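Local coordinates for cell death abnormality protein 2 (Caenorhabditis elegans, PDB 3QWX) that acts as a CRK-family SH2–SH3 signalling adaptor required for cell migration and engulfment of cell corpses, binding CED-5 and joining a ternary complex with CED-5 and CED-12, at residues 4-8 with 96-101; 47-53 with 63-69; 133-137 with 162-167. All blocks are in the same frame, centred on the assembly; numbering follows the deposited sequence.

Contact 1. Residues 4-8 with 96-101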
loop_
_atom_site.group_PDB
_atom_site.type_symbol
_atom_site.label_atom_id
_atom_site.label_comp_id
_atom_site.label_asym_id
_atom_site.label_seq_id
_atom_site.Cartn_x
_atom_site.Cartn_y
_atom_site.Cartn_z
ATOM N N ASN A 4 14.817 8.747 3.545
ATOM C CA ASN A 4 13.933 9.805 3.065
ATOM C C ASN A 4 12.521 9.710 3.675
ATOM O O ASN A 4 12.381 9.480 4.881
ATOM C CB ASN A 4 13.888 9.829 1.528
ATOM C CG ASN A 4 15.282 9.880 0.889
ATOM O OD1 ASN A 4 16.183 9.119 1.265
ATOM N ND2 ASN A 4 15.453 10.765 -0.106
ATOM N N GLY A 5 11.486 9.875 2.847
ATOM C CA GLY A 5 10.116 10.013 3.331
ATOM C C GLY A 5 9.357 8.717 3.589
ATOM O O GLY A 5 8.243 8.723 4.133
ATOM N N PHE A 6 9.954 7.603 3.188
ATOM C CA PHE A 6 9.386 6.289 3.423
ATOM C C PHE A 6 10.519 5.271 3.358
ATOM O O PHE A 6 11.610 5.569 2.872
ATOM C CB PHE A 6 8.289 5.968 2.397
ATOM C CG PHE A 6 8.786 5.915 0.974
ATOM C CD1 PHE A 6 9.205 4.708 0.412
ATOM C CD2 PHE A 6 8.841 7.060 0.202
ATOM C CE1 PHE A 6 9.659 4.656 -0.895
ATOM C CE2 PHE A 6 9.306 7.016 -1.111
ATOM C CZ PHE A 6 9.717 5.817 -1.653
ATOM N N ASP A 7 10.259 4.078 3.874
ATOM C CA ASP A 7 11.234 3.000 3.847
ATOM C C ASP A 7 10.830 2.021 2.745
ATOM O O ASP A 7 9.794 1.355 2.855
ATOM C CB ASP A 7 11.286 2.311 5.214
ATOM C CG ASP A 7 12.294 1.168 5.264
ATOM O OD1 ASP A 7 12.904 0.850 4.218
ATOM O OD2 ASP A 7 12.468 0.584 6.361
ATOM N N PRO A 8 11.632 1.961 1.665
ATOM C CA PRO A 8 11.347 1.122 0.493
ATOM C C PRO A 8 11.209 -0.344 0.865
ATOM O O PRO A 8 10.437 -1.055 0.237
ATOM C CB PRO A 8 12.598 1.315 -0.390
ATOM C CG PRO A 8 13.153 2.602 0.022
ATOM C CD PRO A 8 12.895 2.709 1.500
ATOM N N LEU A 96 11.723 1.371 -5.814
ATOM C CA LEU A 96 11.081 2.457 -5.073
ATOM C C LEU A 96 12.094 3.493 -4.608
ATOM O O LEU A 96 11.850 4.689 -4.712
ATOM C CB LEU A 96 10.326 1.916 -3.848
ATOM C CG LEU A 96 9.119 0.998 -4.109
ATOM C CD1 LEU A 96 8.569 0.481 -2.802
ATOM C CD2 LEU A 96 8.038 1.718 -4.905
ATOM N N ASN A 97 13.220 3.031 -4.064
ATOM C CA ASN A 97 14.306 3.945 -3.703
ATOM C C ASN A 97 14.740 4.802 -4.885
ATOM O O ASN A 97 14.959 6.016 -4.755
ATOM C CB ASN A 97 15.521 3.174 -3.200
ATOM C CG ASN A 97 16.675 4.091 -2.853
ATOM O OD1 ASN A 97 16.640 4.785 -1.831
ATOM N ND2 ASN A 97 17.701 4.104 -3.701
ATOM N N HIS A 98 14.880 4.159 -6.040
ATOM C CA HIS A 98 15.381 4.841 -7.228
ATOM C C HIS A 98 14.510 6.056 -7.559
ATOM O O HIS A 98 15.008 7.107 -7.962
ATOM C CB HIS A 98 15.427 3.864 -8.412
ATOM C CG HIS A 98 15.864 4.489 -9.701
ATOM N ND1 HIS A 98 17.188 4.614 -10.056
ATOM C CD2 HIS A 98 15.149 5.022 -10.721
ATOM C CE1 HIS A 98 17.274 5.195 -11.240
ATOM N NE2 HIS A 98 16.052 5.450 -11.666
ATOM N N PHE A 99 13.200 5.919 -7.386
ATOM C CA PHE A 99 12.297 6.985 -7.814
ATOM C C PHE A 99 11.994 8.012 -6.714
ATOM O O PHE A 99 11.113 8.850 -6.859
ATOM C CB PHE A 99 11.030 6.406 -8.460
ATOM C CG PHE A 99 11.277 5.812 -9.833
ATOM C CD1 PHE A 99 11.475 6.635 -10.928
ATOM C CD2 PHE A 99 11.315 4.436 -10.019
ATOM C CE1 PHE A 99 11.700 6.108 -12.188
ATOM C CE2 PHE A 99 11.551 3.888 -11.278
ATOM C CZ PHE A 99 11.737 4.727 -12.367
ATOM N N LYS A 100 12.751 7.951 -5.626
ATOM C CA LYS A 100 12.773 9.040 -4.660
ATOM C C LYS A 100 13.489 10.248 -5.254
ATOM O O LYS A 100 13.124 11.388 -4.978
ATOM C CB LYS A 100 13.497 8.627 -3.374
ATOM C CG LYS A 100 12.698 7.760 -2.413
ATOM C CD LYS A 100 13.463 7.648 -1.100
ATOM C CE LYS A 100 12.701 6.889 -0.044
ATOM N NZ LYS A 100 13.480 6.845 1.225
ATOM N N MET A 101 14.508 9.990 -6.065
ATOM C CA MET A 101 15.412 11.046 -6.536
ATOM C C MET A 101 15.479 11.142 -8.053
ATOM O O MET A 101 16.336 11.839 -8.601
ATOM C CB MET A 101 16.828 10.844 -5.980
ATOM C CG MET A 101 16.969 11.096 -4.478
ATOM S SD MET A 101 16.515 12.774 -3.965
ATOM C CE MET A 101 17.987 13.689 -4.437
#
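Several kinds of interaction can converge on one side chain, and here a single lysine combines a hydrogen bond, a cation-pi pair and a CH-pi contact with an amino-terminal peptide. Residues 4-8, which form no regular helix or strand up to the turn at Pro-8, run past the end of a helix and the turn that follows it. Leu-96, still helical and buried, makes the first apolar contacts: its CB lies 4.2 Å from Pro-8 CB and 4.1 Å from Phe-6 CE1, while its carbonyl O meets the edge of the aromatic ring 3.9 Å from Phe-6 CZ. One residue on, Asn-97 adds only a brush of its CB against Pro-8 CG at 4.0 Å. The helix gives way at Phe-99, and the turn delivers Lys-100, which has the most surface covered here. Its chain is extended beyond CB and passes over one face of the Phe-6 ring, so that CE sits 3.6 Å from the centroid of Phe-6 in a CH-pi contact and NZ lies almost on the ring normal at 4.6 Å, a cation-pi pair. The same NZ donates a hydrogen bond of 2.8 Å to Phe-6 O, and it lies 3.0 Å from Asn-4 CB. Met-101 closes the edge loosely, its SD 4.5 Å from Asn-4 ND2. Elsewhere Phe-6 meets Phe-38 edge to face, and Leu-96 touches Trp-11 and Phe-14. The arrangement belongs to the SH2 fold, whose second helix, 92-98, packs beside the central sheet and here also receives the amino-terminal peptide.

Contact 2. Residues 47-53 with 63-69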
loop_
_atom_site.group_PDB
_atom_site.type_symbol
_atom_site.label_atom_id
_atom_site.label_comp_id
_atom_site.label_asym_id
_atom_site.label_seq_id
_atom_site.Cartn_x
_atom_site.Cartn_y
_atom_site.Cartn_z
ATOM N N GLY A 47 -0.145 -11.553 -11.284
ATOM C CA GLY A 47 1.198 -11.543 -10.734
ATOM C C GLY A 47 1.999 -10.275 -10.941
ATOM O O GLY A 47 3.216 -10.273 -10.742
ATOM N N GLU A 48 1.343 -9.196 -11.362
ATOM C CA GLU A 48 2.024 -7.910 -11.454
ATOM C C GLU A 48 1.523 -6.952 -10.367
ATOM O O GLU A 48 0.452 -7.150 -9.786
ATOM C CB GLU A 48 1.854 -7.279 -12.840
ATOM C CG GLU A 48 2.148 -8.203 -14.034
ATOM C CD GLU A 48 3.605 -8.652 -14.131
ATOM O OE1 GLU A 48 4.270 -8.836 -13.081
ATOM O OE2 GLU A 48 4.078 -8.837 -15.268
ATOM N N TYR A 49 2.323 -5.932 -10.078
ATOM C CA TYR A 49 1.901 -4.861 -9.195
ATOM C C TYR A 49 1.747 -3.599 -10.010
ATOM O O TYR A 49 2.297 -3.475 -11.095
ATOM C CB TYR A 49 2.908 -4.624 -8.065
ATOM C CG TYR A 49 2.986 -5.738 -7.052
ATOM C CD1 TYR A 49 1.881 -6.081 -6.275
ATOM C CD2 TYR A 49 4.169 -6.433 -6.845
ATOM C CE1 TYR A 49 1.953 -7.091 -5.340
ATOM C CE2 TYR A 49 4.249 -7.447 -5.912
ATOM C CZ TYR A 49 3.139 -7.778 -5.163
ATOM O OH TYR A 49 3.224 -8.784 -4.227
ATOM N N SER A 50 0.992 -2.660 -9.468
ATOM C CA SER A 50 0.852 -1.350 -10.061
ATOM C C SER A 50 1.253 -0.327 -9.027
ATOM O O SER A 50 0.885 -0.440 -7.864
ATOM C CB SER A 50 -0.594 -1.093 -10.487
ATOM O OG SER A 50 -0.865 -1.681 -11.739
ATOM N N LEU A 51 2.016 0.662 -9.470
ATOM C CA LEU A 51 2.371 1.813 -8.673
ATOM C C LEU A 51 1.518 2.968 -9.182
ATOM O O LEU A 51 1.582 3.305 -10.363
ATOM C CB LEU A 51 3.861 2.129 -8.872
ATOM C CG LEU A 51 4.460 3.363 -8.203
ATOM C CD1 LEU A 51 4.463 3.241 -6.678
ATOM C CD2 LEU A 51 5.867 3.585 -8.722
ATOM N N THR A 52 0.733 3.569 -8.295
ATOM C CA THR A 52 -0.113 4.726 -8.630
ATOM C C THR A 52 0.371 5.977 -7.880
ATOM O O THR A 52 0.555 5.940 -6.662
ATOM C CB THR A 52 -1.627 4.452 -8.308
ATOM O OG1 THR A 52 -2.054 3.261 -8.977
ATOM C CG2 THR A 52 -2.510 5.614 -8.767
ATOM N N VAL A 53 0.579 7.071 -8.619
ATOM C CA VAL A 53 1.236 8.275 -8.105
ATOM C C VAL A 53 0.514 9.567 -8.527
ATOM O O VAL A 53 0.105 9.714 -9.673
ATOM C CB VAL A 53 2.714 8.377 -8.598
ATOM C CG1 VAL A 53 3.511 9.356 -7.744
ATOM C CG2 VAL A 53 3.388 7.025 -8.591
ATOM N N CYS A 63 -0.873 9.103 -12.345
ATOM C CA CYS A 63 -0.285 8.114 -13.259
ATOM C C CYS A 63 -0.147 6.728 -12.617
ATOM O O CYS A 63 0.049 6.604 -11.412
ATOM C CB CYS A 63 1.099 8.572 -13.762
ATOM S SG CYS A 63 1.201 10.283 -14.338
ATOM N N HIS A 64 -0.240 5.698 -13.449
ATOM C CA HIS A 64 -0.108 4.313 -13.024
ATOM C C HIS A 64 1.040 3.632 -13.771
ATOM O O HIS A 64 1.223 3.851 -14.969
ATOM C CB HIS A 64 -1.404 3.557 -13.326
ATOM C CG HIS A 64 -2.621 4.170 -12.706
ATOM N ND1 HIS A 64 -3.305 5.218 -13.286
ATOM C CD2 HIS A 64 -3.281 3.877 -11.561
ATOM C CE1 HIS A 64 -4.335 5.543 -12.525
ATOM N NE2 HIS A 64 -4.346 4.741 -11.476
ATOM N N TYR A 65 1.788 2.790 -13.064
ATOM C CA TYR A 65 2.928 2.080 -13.639
ATOM C C TYR A 65 2.878 0.598 -13.351
ATOM O O TYR A 65 2.735 0.180 -12.206
ATOM C CB TYR A 65 4.242 2.641 -13.094
ATOM C CG TYR A 65 4.358 4.102 -13.378
ATOM C CD1 TYR A 65 4.921 4.550 -14.569
ATOM C CD2 TYR A 65 3.863 5.035 -12.485
ATOM C CE1 TYR A 65 5.005 5.886 -14.849
ATOM C CE2 TYR A 65 3.937 6.367 -12.749
ATOM C CZ TYR A 65 4.513 6.793 -13.935
ATOM O OH TYR A 65 4.582 8.131 -14.202
ATOM N N LEU A 66 3.011 -0.194 -14.402
ATOM C CA LEU A 66 3.040 -1.634 -14.252
ATOM C C LEU A 66 4.443 -2.027 -13.790
ATOM O O LEU A 66 5.436 -1.680 -14.426
ATOM C CB LEU A 66 2.723 -2.297 -15.589
ATOM C CG LEU A 66 2.188 -3.726 -15.615
ATOM C CD1 LEU A 66 2.589 -4.410 -16.924
ATOM C CD2 LEU A 66 2.670 -4.520 -14.430
ATOM N N ILE A 67 4.517 -2.735 -12.672
ATOM C CA ILE A 67 5.790 -3.249 -12.185
ATOM C C ILE A 67 5.826 -4.723 -12.577
ATOM O O ILE A 67 5.143 -5.562 -11.981
ATOM C CB ILE A 67 5.931 -3.070 -10.658
ATOM C CG1 ILE A 67 5.910 -1.580 -10.283
ATOM C CG2 ILE A 67 7.196 -3.786 -10.122
ATOM C CD1 ILE A 67 6.035 -1.324 -8.802
ATOM N N GLU A 68 6.604 -5.026 -13.610
ATOM C CA GLU A 68 6.637 -6.376 -14.158
ATOM C C GLU A 68 7.731 -7.211 -13.526
ATOM O O GLU A 68 8.840 -6.734 -13.289
ATOM C CB GLU A 68 6.839 -6.331 -15.666
ATOM C CG GLU A 68 5.908 -5.371 -16.356
ATOM C CD GLU A 68 6.132 -5.329 -17.843
ATOM O OE1 GLU A 68 5.913 -6.367 -18.499
ATOM O OE2 GLU A 68 6.516 -4.257 -18.350
ATOM N N ARG A 69 7.407 -8.461 -13.241
ATOM C CA ARG A 69 8.388 -9.388 -12.703
ATOM C C ARG A 69 9.085 -10.107 -13.849
ATOM O O ARG A 69 8.438 -10.571 -14.810
ATOM C CB ARG A 69 7.722 -10.402 -11.776
ATOM C CG ARG A 69 8.699 -11.441 -11.260
ATOM C CD ARG A 69 8.194 -12.114 -10.017
ATOM N NE ARG A 69 6.912 -12.768 -10.241
ATOM C CZ ARG A 69 6.444 -13.744 -9.472
ATOM N NH1 ARG A 69 7.174 -14.182 -8.447
ATOM N NH2 ARG A 69 5.259 -14.283 -9.730
HETATM O O HOH W 1 4.442 -12.256 -12.375
HETATM O O HOH W 2 5.488 -7.808 -10.657
#
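Backbone ladders set the register of an antiparallel hairpin, but side chains distinguish its ends and faces; Glu-48, Ile-67 and Leu-51, the most covered residues here, illustrate this. Glu-48 precedes the paired strand. Its CB presses on Leu-66 CD2 at 3.3 Å, and its carboxylate folds back across the gap, where OE1 accepts a 3.2 Å hydrogen bond from Arg-69 N. Beside it, water 1 donates to Gly-47 O at 2.8 Å and accepts a weak bond from Arg-69 NE.

Ile-67 forms a hydrogen-bonded pair with Tyr-49: Ile-67 N to Tyr-49 O is short, 2.8 Å, while the return bond from Tyr-49 N to Ile-67 O is weak at 3.4 Å. Leu-51 pairs likewise with Tyr-65, with Leu-51 N to Tyr-65 O 2.9 Å and Tyr-65 N to Leu-51 O 2.8 Å. Ile-67 CD1 reaches Leu-51 CB diagonally at 4.1 Å, so the two residues share one apolar face, extended by Phe-38, Val-82 and Ile-84.

The other face carries Ser-50, Thr-52, His-64 and Leu-66. Thr-52 OG1 is hydrogen-bonded to Arg-41, and the Ser-50 side chain is about 4 Å from a bound sulfate, probably from the crystallisation liquor, at a position consistent with the phosphotyrosine pocket of SH2 domains. The chemistry therefore implies a two-sided hairpin: an apolar face of Leu-51, Val-53 and Ile-67, and a mixed face that packs Thr-52 on helix 21-29 and sets Ser-50 near the anion.

Contact 3. Residues 133-137 with 162-167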
loop_
_atom_site.group_PDB
_atom_site.type_symbol
_atom_site.label_atom_id
_atom_site.label_comp_id
_atom_site.label_asym_id
_atom_site.label_seq_id
_atom_site.Cartn_x
_atom_site.Cartn_y
_atom_site.Cartn_z
ATOM N N THR A 133 -6.424 -11.957 4.922
ATOM C CA THR A 133 -6.904 -10.597 4.752
ATOM C C THR A 133 -7.096 -9.917 6.112
ATOM O O THR A 133 -7.370 -8.717 6.185
ATOM C CB THR A 133 -8.251 -10.601 4.007
ATOM O OG1 THR A 133 -9.220 -11.343 4.769
ATOM C CG2 THR A 133 -8.093 -11.243 2.640
ATOM N N ASP A 134 -6.949 -10.697 7.179
ATOM C CA ASP A 134 -7.207 -10.216 8.532
ATOM C C ASP A 134 -5.955 -9.632 9.167
ATOM O O ASP A 134 -4.849 -9.988 8.795
ATOM C CB ASP A 134 -7.734 -11.352 9.412
ATOM C CG ASP A 134 -9.064 -11.907 8.920
ATOM O OD1 ASP A 134 -9.738 -11.225 8.114
ATOM O OD2 ASP A 134 -9.425 -13.026 9.343
ATOM N N LEU A 135 -6.141 -8.740 10.131
ATOM C CA LEU A 135 -5.027 -8.146 10.853
ATOM C C LEU A 135 -4.995 -8.705 12.273
ATOM O O LEU A 135 -5.837 -8.340 13.098
ATOM C CB LEU A 135 -5.176 -6.618 10.885
ATOM C CG LEU A 135 -4.139 -5.837 11.698
ATOM C CD1 LEU A 135 -2.729 -5.982 11.090
ATOM C CD2 LEU A 135 -4.523 -4.376 11.837
ATOM N N PRO A 136 -4.047 -9.618 12.554
ATOM C CA PRO A 136 -3.948 -10.174 13.912
ATOM C C PRO A 136 -3.538 -9.078 14.875
ATOM O O PRO A 136 -2.824 -8.157 14.485
ATOM C CB PRO A 136 -2.819 -11.203 13.796
ATOM C CG PRO A 136 -2.662 -11.466 12.318
ATOM C CD PRO A 136 -3.020 -10.171 11.654
ATOM N N PHE A 137 -4.005 -9.153 16.113
ATOM C CA PHE A 137 -3.576 -8.199 17.122
ATOM C C PHE A 137 -3.659 -8.786 18.520
ATOM O O PHE A 137 -4.268 -9.846 18.741
ATOM C CB PHE A 137 -4.366 -6.882 17.034
ATOM C CG PHE A 137 -5.855 -7.045 17.156
ATOM C CD1 PHE A 137 -6.640 -7.220 16.027
ATOM C CD2 PHE A 137 -6.474 -6.988 18.393
ATOM C CE1 PHE A 137 -8.008 -7.363 16.129
ATOM C CE2 PHE A 137 -7.851 -7.138 18.510
ATOM C CZ PHE A 137 -8.619 -7.321 17.383
ATOM N N THR A 162 0.743 -1.927 9.114
ATOM C CA THR A 162 0.076 -3.082 8.523
ATOM C C THR A 162 -1.449 -2.977 8.617
ATOM O O THR A 162 -2.001 -2.666 9.674
ATOM C CB THR A 162 0.529 -4.388 9.190
ATOM O OG1 THR A 162 1.957 -4.403 9.271
ATOM C CG2 THR A 162 0.046 -5.610 8.393
ATOM N N THR A 163 -2.122 -3.256 7.506
ATOM C CA THR A 163 -3.564 -3.065 7.398
ATOM C C THR A 163 -4.292 -4.395 7.177
ATOM O O THR A 163 -3.769 -5.302 6.546
ATOM C CB THR A 163 -3.915 -2.103 6.238
ATOM O OG1 THR A 163 -3.517 -0.764 6.580
ATOM C CG2 THR A 163 -5.401 -2.111 5.978
ATOM N N GLY A 164 -5.516 -4.503 7.686
ATOM C CA GLY A 164 -6.298 -5.702 7.486
ATOM C C GLY A 164 -7.602 -5.620 8.256
ATOM O O GLY A 164 -7.824 -4.679 8.999
ATOM N N LEU A 165 -8.441 -6.631 8.100
ATOM C CA LEU A 165 -9.762 -6.639 8.704
ATOM C C LEU A 165 -9.718 -7.183 10.130
ATOM O O LEU A 165 -8.951 -8.092 10.443
ATOM C CB LEU A 165 -10.725 -7.492 7.873
ATOM C CG LEU A 165 -11.103 -7.017 6.473
ATOM C CD1 LEU A 165 -11.959 -8.064 5.776
ATOM C CD2 LEU A 165 -11.840 -5.713 6.565
ATOM N N VAL A 166 -10.572 -6.625 10.978
ATOM C CA VAL A 166 -10.655 -7.012 12.376
ATOM C C VAL A 166 -12.133 -7.111 12.763
ATOM O O VAL A 166 -12.979 -6.397 12.208
ATOM C CB VAL A 166 -9.921 -5.992 13.290
ATOM C CG1 VAL A 166 -8.455 -5.860 12.896
ATOM C CG2 VAL A 166 -10.619 -4.618 13.244
ATOM N N PRO A 167 -12.457 -8.006 13.708
ATOM C CA PRO A 167 -13.855 -8.119 14.138
ATOM C C PRO A 167 -14.248 -6.923 14.990
ATOM O O PRO A 167 -13.506 -6.559 15.905
ATOM C CB PRO A 167 -13.872 -9.399 14.993
ATOM C CG PRO A 167 -12.576 -10.085 14.752
ATOM C CD PRO A 167 -11.592 -9.010 14.354
#
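Leu-135 forms the apolar centre, with CB 3.7 Å from Gly-164 CA and 3.9 Å from Val-166 CG1, and CD1 3.9 Å from Thr-162 CG2. Phe-137 extends it, placing CE1 3.6 Å from Val-166 CG1, while Pro-167 CD lies near the plane of the ring. Such closeness depends on Gly-164: a CB there would clash with Leu-135 N. Outward, a single bridge joins Asp-134 and Leu-165 through two hydrogen bonds, Leu-165 N to Thr-133 O (3.0 Å) and Leu-135 N to Leu-165 O (2.9 Å). At the polar edge, Thr-133 OG1 makes a weak bond to Asp-134 OD1 (3.4 Å), while Asp-134 OD2 accepts from the backbone N of Glu-130 and Arg-131. This illustrates how an SH3 RT loop is pinned at its returning end. Strand 163-167 lies at the edge of the five-stranded sheet and pairs with strand 153-157; the end-to-end directions of 133-137 and 162-167 are 87° apart, with Leu-135 laid on Ala-156 and Phe-137 on Leu-143 of strand 142-147.

In the fold
The three contacts illustrate modular construction. Contacts 1 and 2 belong to the SH2 domain, with centres 16 Å apart, and they touch: Leu-96 CD2 meets Leu-51 CD1 at 4.3 Å, so helix 92-98 packs against the hairpin of strands 49-54 and 62-69. Along the chain, both halves of contact 2 fall between residues 8 and 96, and contact 1 thus joins the sequence on either side of the hairpin. Contact 3 follows later, in the separate SH3 sheet. Its centre lies 26 Å from that of contact 1 and 24 Å from that of contact 2, with nearest atoms about 11 and 13 Å away, so it touches neither; the separate sheets fit an adaptor of two domains.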